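Local coordinates for protein chinitase A (Streptomyces coelicolor, PDB 3EBV) that probably hydrolyses chitin chains internally as an endochitinase, this piece being the glycoside hydrolase family 18 TIM-barrel domain of a longer protein, at residues Gly87-Asn92 / Ile118-Gly123. Numbering follows the deposited sequence.
Sequences GTVSVN and IDLENG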
ATOM      1  N   GLY A  87      10.390   5.636   9.545  1.00 23.39           N
ATOM      2  CA  GLY A  87       9.996   4.669  10.588  1.00 22.51           C
ATOM      3  C   GLY A  87      11.201   3.978  11.226  1.00 22.56           C
ATOM      4  O   GLY A  87      12.243   3.777  10.583  1.00 21.54           O
ATOM      5  N   THR A  88      11.044   3.590  12.497  1.00 20.76           N
ATOM      6  CA  THR A  88      12.097   2.851  13.190  1.00 21.36           C
ATOM      7  C   THR A  88      11.559   1.563  13.845  1.00 21.01           C
ATOM      8  O   THR A  88      12.189   1.035  14.788  1.00 22.18           O
ATOM      9  CB  THR A  88      12.774   3.717  14.281  1.00 21.05           C
ATOM     10  OG1 THR A  88      11.775   4.162  15.191  1.00 22.34           O
ATOM     11  CG2 THR A  88      13.499   4.920  13.666  1.00 22.63           C
ATOM     12  N   VAL A  89      10.460   1.005  13.326  1.00 19.30           N
ATOM     13  CA  VAL A  89       9.925  -0.276  13.846  1.00 18.18           C
ATOM     14  C   VAL A  89      10.807  -1.457  13.389  1.00 18.59           C
ATOM     15  O   VAL A  89      11.190  -1.503  12.210  1.00 18.74           O
ATOM     16  CB  VAL A  89       8.461  -0.495  13.360  1.00 19.29           C
ATOM     17  CG1 VAL A  89       7.898  -1.856  13.840  1.00 16.19           C
ATOM     18  CG2 VAL A  89       7.567   0.639  13.880  1.00 20.33           C
ATOM     19  N   SER A  90      11.146  -2.371  14.300  1.00 17.89           N
ATOM     20  CA  SER A  90      11.912  -3.606  13.961  1.00 18.47           C
ATOM     21  C   SER A  90      11.181  -4.832  14.476  1.00 17.92           C
ATOM     22  O   SER A  90      10.748  -4.867  15.633  1.00 18.13           O
ATOM     23  CB  SER A  90      13.334  -3.598  14.536  1.00 19.46           C
ATOM     24  OG  SER A  90      14.111  -2.571  13.916  1.00 24.51           O
ATOM     25  N   VAL A  91      11.036  -5.840  13.612  1.00 15.49           N
ATOM     26  CA  VAL A  91      10.372  -7.102  13.988  1.00 14.95           C
ATOM     27  C   VAL A  91      11.371  -8.204  13.609  1.00 15.12           C
ATOM     28  O   VAL A  91      11.427  -8.663  12.449  1.00 14.38           O
ATOM     29  CB  VAL A  91       8.994  -7.264  13.314  1.00 14.25           C
ATOM     30  CG1 VAL A  91       8.335  -8.595  13.705  1.00 13.71           C
ATOM     31  CG2 VAL A  91       8.061  -6.107  13.717  1.00 14.73           C
ATOM     32  N   ASN A  92      12.221  -8.557  14.570  1.00 15.24           N
ATOM     33  CA  ASN A  92      13.363  -9.416  14.292  1.00 15.76           C
ATOM     34  C   ASN A  92      13.643 -10.395  15.449  1.00 15.68           C
ATOM     35  O   ASN A  92      14.767 -10.851  15.631  1.00 16.77           O
ATOM     36  CB  ASN A  92      14.586  -8.563  13.994  1.00 15.72           C
ATOM     37  CG  ASN A  92      14.911  -7.599  15.117  1.00 19.93           C
ATOM     38  OD1 ASN A  92      14.370  -7.696  16.225  1.00 19.31           O
ATOM     39  ND2 ASN A  92      15.802  -6.637  14.827  1.00 23.94           N
ATOM     40  N   ILE A 118       1.888  -3.022   5.842  1.00 10.70           N
ATOM     41  CA  ILE A 118       3.285  -3.138   6.214  1.00 11.05           C
ATOM     42  C   ILE A 118       4.137  -2.301   5.285  1.00 11.86           C
ATOM     43  O   ILE A 118       4.307  -2.651   4.107  1.00 11.20           O
ATOM     44  CB  ILE A 118       3.737  -4.652   6.159  1.00 11.31           C
ATOM     45  CG1 ILE A 118       2.753  -5.554   6.964  1.00 11.94           C
ATOM     46  CG2 ILE A 118       5.223  -4.800   6.556  1.00 12.55           C
ATOM     47  CD1 ILE A 118       2.646  -5.171   8.456  1.00 12.67           C
ATOM     48  N   ASP A 119       4.704  -1.236   5.827  1.00 11.40           N
ATOM     49  CA  ASP A 119       5.523  -0.315   5.064  1.00 11.08           C
ATOM     50  C   ASP A 119       6.828  -0.005   5.816  1.00 11.94           C
ATOM     51  O   ASP A 119       7.297   1.149   5.808  1.00 13.28           O
ATOM     52  CB  ASP A 119       4.739   0.978   4.760  1.00 11.34           C
ATOM     53  CG  ASP A 119       5.479   1.910   3.822  1.00 15.08           C
ATOM     54  OD1 ASP A 119       6.394   1.480   3.077  1.00 13.85           O
ATOM     55  OD2 ASP A 119       5.133   3.116   3.864  1.00 18.69           O
ATOM     56  N   LEU A 120       7.428  -1.044   6.398  1.00 11.84           N
ATOM     57  CA  LEU A 120       8.767  -0.893   6.995  1.00 12.97           C
ATOM     58  C   LEU A 120       9.776  -0.658   5.858  1.00 14.48           C
ATOM     59  O   LEU A 120       9.876  -1.463   4.907  1.00 15.19           O
ATOM     60  CB  LEU A 120       9.173  -2.135   7.788  1.00 13.63           C
ATOM     61  CG  LEU A 120       8.237  -2.589   8.916  1.00 16.74           C
ATOM     62  CD1 LEU A 120       8.984  -3.644   9.810  1.00 18.83           C
ATOM     63  CD2 LEU A 120       7.763  -1.449   9.706  1.00 20.73           C
ATOM     64  N   GLU A 121      10.581   0.396   5.997  1.00 14.99           N
ATOM     65  CA  GLU A 121      11.628   0.690   4.997  1.00 16.26           C
ATOM     66  C   GLU A 121      13.036   0.565   5.561  1.00 17.42           C
ATOM     67  O   GLU A 121      14.032   0.954   4.914  1.00 18.74           O
ATOM     68  CB  GLU A 121      11.355   2.053   4.365  1.00 15.79           C
ATOM     69  CG  GLU A 121       9.964   2.043   3.731  1.00 18.40           C
ATOM     70  CD  GLU A 121       9.665   3.257   2.893  1.00 23.64           C
ATOM     71  OE1 GLU A 121      10.548   4.135   2.741  1.00 24.29           O
ATOM     72  OE2 GLU A 121       8.519   3.338   2.426  1.00 25.06           O
ATOM     73  N   ASN A 122      13.109   0.040   6.788  1.00 17.59           N
ATOM     74  CA  ASN A 122      14.384  -0.076   7.509  1.00 17.87           C
ATOM     75  C   ASN A 122      14.764  -1.534   7.704  1.00 18.62           C
ATOM     76  O   ASN A 122      15.552  -1.876   8.605  1.00 20.35           O
ATOM     77  CB  ASN A 122      14.322   0.658   8.863  1.00 17.34           C
ATOM     78  CG  ASN A 122      13.223   0.119   9.777  1.00 19.55           C
ATOM     79  OD1 ASN A 122      12.156  -0.296   9.307  1.00 18.10           O
ATOM     80  ND2 ASN A 122      13.448   0.183  11.098  1.00 19.78           N
ATOM     81  N   GLY A 123      14.188  -2.400   6.865  1.00 18.43           N
ATOM     82  CA  GLY A 123      14.472  -3.841   6.912  1.00 18.45           C
ATOM     83  C   GLY A 123      13.190  -4.641   7.114  1.00 17.65           C
ATOM     84  O   GLY A 123      12.222  -4.163   7.744  1.00 19.41           O
TER
HETATM   85  O   HOH W   1      12.603  -3.045  10.203  1.00 18.67           O
HETATM   86  O   HOH W   2       9.846   1.044  10.487  1.00 19.54           O
HETATM   87  O   HOH W   3      15.210  -2.946  11.490  1.00 31.84           O
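One firm N-H donor grips the carbonyl oxygen of V89, the side-chain amide of N122, with ND2 3.0 Å from V89 O; a water 2.9 Å from V89 O and 2.7 Å from G123 O is placed to donate to both, though it may not serve every acceptor at once. The hydrogen bond from N122 ND2 is bent, 148° at the hydrogen, and ND2 stands above the carbonyl plane, although V89 O lies nearly in the amide plane of N122. Asparagine suits the place because its two ends do different work: a second water accepts from V89 N, 2.9 Å away, and is placed to donate to N122 OD1. One short side chain thus reaches the carbonyl of V89 directly and its N-H through the water, with CG in the crowded position between backbone N and carbonyl carbon (chi1 59°). A third water joins S90 OG to the carbonyl of N122. At G123, phi is 123°, so a CB would collide with N122 O; glycine avoids this.

Below this polar layer V89 and L120 cross at about a right angle, L120 CD2 lying 3.8 Å from V89 CB; branched, apolar residues fit this buried spot. D119 and E121 belong to the DxxDxDxE signature of family 18, whose final glutamate is the proton donor in relatives; E121 OE2 accepts a hydrogen bond from Q179 NE2.

The contact joins the loop after strand 77-84 to the C-terminal end of the adjacent parallel barrel strand 115-120 and the turn that follows it. V89 rests on V82 and on A40 of strand 32-40, L120 on V82 and on M129 of helix 126-140, which V91 also touches, while N92 N bonds S96 OG in helix 94-111.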